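Local coordinates for putative secreted protein (Streptomyces coelicolor A3, PDB 2QF9), which is of unknown function but belongs to the DUF305 family and is a putative secreted helical protein, at the interface of chains A and B. Sequence-based numbering; all coordinates share one arbitrary frame. Chains: chain A/B, Putative secreted protein.

The interface of chains A and B. Residues chain A 55-56, 59-60, 63-64, 142; chain B 55-56, 59-60, 62-64.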
# COMPACT_ATOMS: atom_id res chain seq x y z
N GLY A 55 2.15 -6.01 -1.26
CA GLY A 55 2.76 -6.41 0.02
C GLY A 55 2.60 -7.91 0.30
O GLY A 55 3.54 -8.55 0.76
N MSE A 56 1.41 -8.46 0.04
CA MSE A 56 1.18 -9.90 0.24
C MSE A 56 2.18 -10.73 -0.59
O MSE A 56 2.87 -11.61 -0.06
CB MSE A 56 -0.27 -10.30 -0.12
CG MSE A 56 -1.32 -9.75 0.83
SE MSE A 56 -3.07 -10.09 0.02
CE MSE A 56 -4.29 -9.63 1.44
N GLY A 59 5.73 -10.29 0.50
CA GLY A 59 5.84 -11.02 1.77
C GLY A 59 6.00 -12.52 1.55
O GLY A 59 6.76 -13.20 2.27
N TRP A 60 5.31 -13.05 0.53
CA TRP A 60 5.46 -14.48 0.19
C TRP A 60 6.87 -14.76 -0.31
O TRP A 60 7.53 -15.70 0.14
CB TRP A 60 4.38 -14.96 -0.79
CG TRP A 60 2.97 -14.88 -0.23
CD1 TRP A 60 2.61 -14.91 1.10
CD2 TRP A 60 1.76 -14.75 -0.97
NE1 TRP A 60 1.23 -14.82 1.22
CE2 TRP A 60 0.69 -14.71 -0.04
CE3 TRP A 60 1.47 -14.67 -2.34
CZ2 TRP A 60 -0.65 -14.59 -0.43
CZ3 TRP A 60 0.12 -14.55 -2.73
CH2 TRP A 60 -0.92 -14.51 -1.77
N LEU A 63 9.19 -14.71 2.68
CA LEU A 63 9.00 -15.90 3.50
C LEU A 63 9.62 -17.15 2.82
O LEU A 63 10.21 -18.03 3.49
CB LEU A 63 7.51 -16.13 3.75
CG LEU A 63 7.07 -17.22 4.72
CD1 LEU A 63 7.42 -16.88 6.15
CD2 LEU A 63 5.57 -17.42 4.62
N TRP A 64 9.50 -17.19 1.49
CA TRP A 64 10.05 -18.28 0.69
C TRP A 64 11.55 -18.15 0.39
O TRP A 64 12.13 -19.03 -0.27
CB TRP A 64 9.28 -18.40 -0.63
CG TRP A 64 7.82 -18.73 -0.48
CD1 TRP A 64 7.23 -19.44 0.54
CD2 TRP A 64 6.77 -18.43 -1.41
NE1 TRP A 64 5.89 -19.56 0.32
CE2 TRP A 64 5.57 -18.96 -0.87
CE3 TRP A 64 6.72 -17.74 -2.63
CZ2 TRP A 64 4.33 -18.83 -1.52
CZ3 TRP A 64 5.48 -17.61 -3.28
CH2 TRP A 64 4.31 -18.16 -2.73
N VAL A 142 -3.27 -19.95 -1.61
CA VAL A 142 -3.61 -18.56 -1.31
C VAL A 142 -3.30 -17.63 -2.50
O VAL A 142 -4.02 -16.66 -2.74
CB VAL A 142 -2.93 -18.08 0.01
CG1 VAL A 142 -1.40 -18.12 -0.09
CG2 VAL A 142 -3.42 -16.72 0.41
N GLY B 55 0.57 -5.35 3.92
CA GLY B 55 0.29 -6.44 2.97
C GLY B 55 1.12 -7.68 3.28
O GLY B 55 0.61 -8.81 3.22
N MSE B 56 2.40 -7.47 3.59
CA MSE B 56 3.29 -8.60 3.94
C MSE B 56 2.68 -9.39 5.09
O MSE B 56 2.52 -10.60 5.01
CB MSE B 56 4.68 -8.12 4.32
CG MSE B 56 5.42 -7.45 3.18
SE MSE B 56 7.13 -6.73 3.81
CE MSE B 56 7.89 -6.20 2.16
N GLY B 59 -0.59 -11.09 4.28
CA GLY B 59 -0.23 -12.22 3.43
C GLY B 59 0.26 -13.41 4.25
O GLY B 59 -0.08 -14.56 3.93
N TRP B 60 1.08 -13.14 5.27
CA TRP B 60 1.55 -14.22 6.17
C TRP B 60 0.39 -14.91 6.89
O TRP B 60 0.29 -16.14 6.88
CB TRP B 60 2.60 -13.72 7.17
CG TRP B 60 3.89 -13.24 6.48
CD1 TRP B 60 4.36 -13.62 5.24
CD2 TRP B 60 4.85 -12.33 7.01
NE1 TRP B 60 5.54 -12.96 4.97
CE2 TRP B 60 5.87 -12.17 6.04
CE3 TRP B 60 4.93 -11.60 8.20
CZ2 TRP B 60 6.97 -11.32 6.23
CZ3 TRP B 60 6.04 -10.76 8.40
CH2 TRP B 60 7.04 -10.63 7.41
N ASP B 62 -2.70 -15.00 6.00
CA ASP B 62 -3.48 -15.73 4.99
C ASP B 62 -2.81 -17.05 4.62
O ASP B 62 -3.47 -18.08 4.57
CB ASP B 62 -3.72 -14.85 3.76
CG ASP B 62 -4.79 -13.79 3.99
OD1 ASP B 62 -5.53 -13.88 5.01
OD2 ASP B 62 -4.93 -12.89 3.14
N LEU B 63 -1.50 -17.02 4.36
CA LEU B 63 -0.78 -18.24 4.02
C LEU B 63 -0.81 -19.25 5.18
O LEU B 63 -0.96 -20.48 4.97
CB LEU B 63 0.65 -17.94 3.58
CG LEU B 63 1.55 -19.15 3.30
CD1 LEU B 63 1.13 -19.88 2.05
CD2 LEU B 63 2.98 -18.71 3.21
N TRP B 64 -0.69 -18.74 6.40
CA TRP B 64 -0.75 -19.57 7.61
C TRP B 64 -2.17 -20.00 7.99
O TRP B 64 -2.34 -20.75 8.97
CB TRP B 64 -0.08 -18.84 8.78
CG TRP B 64 1.38 -18.55 8.58
CD1 TRP B 64 2.26 -19.25 7.81
CD2 TRP B 64 2.12 -17.49 9.18
NE1 TRP B 64 3.51 -18.68 7.88
CE2 TRP B 64 3.45 -17.60 8.72
CE3 TRP B 64 1.78 -16.44 10.05
CZ2 TRP B 64 4.46 -16.70 9.11
CZ3 TRP B 64 2.80 -15.55 10.46
CH2 TRP B 64 4.11 -15.69 9.98
O HOH W 1 2.99 -12.20 2.73
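Two copies of this DUF305 helical protein meet along the C-terminal part of helix 37-63, related by a two-fold axis; whether the pair exists outside the crystal cannot be judged from the structure alone. The glycines of a Gly-X-X-X-Gly spacing, A:Gly55 and A:Gly59 with their twins, let the backbones come close: A:Gly55 CA lies 3.9 Å from B:Gly55 CA. Each A:Met56 and B:Met56 (selenomethionine) has CG anti to its carbonyl carbon and an extended chain, so that its CB and CG methylenes lie against the opposite glycines, with A:Met56 CG 3.8 Å from B:Gly59 CA.

Reciprocal indole bonds lock this tight centre. B:Trp60 NE1 donates to A:Gly59 O at 3.0 Å, nearly straight at the hydrogen (168°). The acceptor lies in the ring plane, although the donor stands well above the carbonyl plane (61°) rather than on a lone pair; A:Trp60 repeats the bond to B:Gly59 O. The chi1 of B:Trp60, -64°, places CG beside its own backbone N, and the rim of one ring face lies over B:Met56 O. A:Leu63 crosses this indole obliquely, its CD2 methyl near CD1. An alanine here would remove the indole donor and would probably leave A:Gly59 O without this cross-chain bond and A:Leu63 CD2 with less apolar packing. On the axis, water 1 joins A:Met56 O (2.9 Å) to B:Met56 O (2.8 Å), tying together the carbonyls near the rims of the two indoles.

Further along, A:Leu63 and B:Leu63, each with CG anti to the backbone N, point tip to tip, their CD2 methyls crowded to 3.2 Å, tighter than usual van der Waals contact. A:Val142, from helix 141-167, also packs closely, crossing B:Leu63 at about a right angle with CG1 3.7 Å from B:Leu63 CD1. On the same flank B:Asp62 sets its CB against A:Val142 CG2, again at about a right angle, and OD2 near the A:Met56 CE methyl. Packing loosens at the Trp64 indoles, which bury only 11 to 13 Å² each and skirt the leucine pair, A:Trp64 NE1 standing 4.2 Å from B:Leu63 CD2.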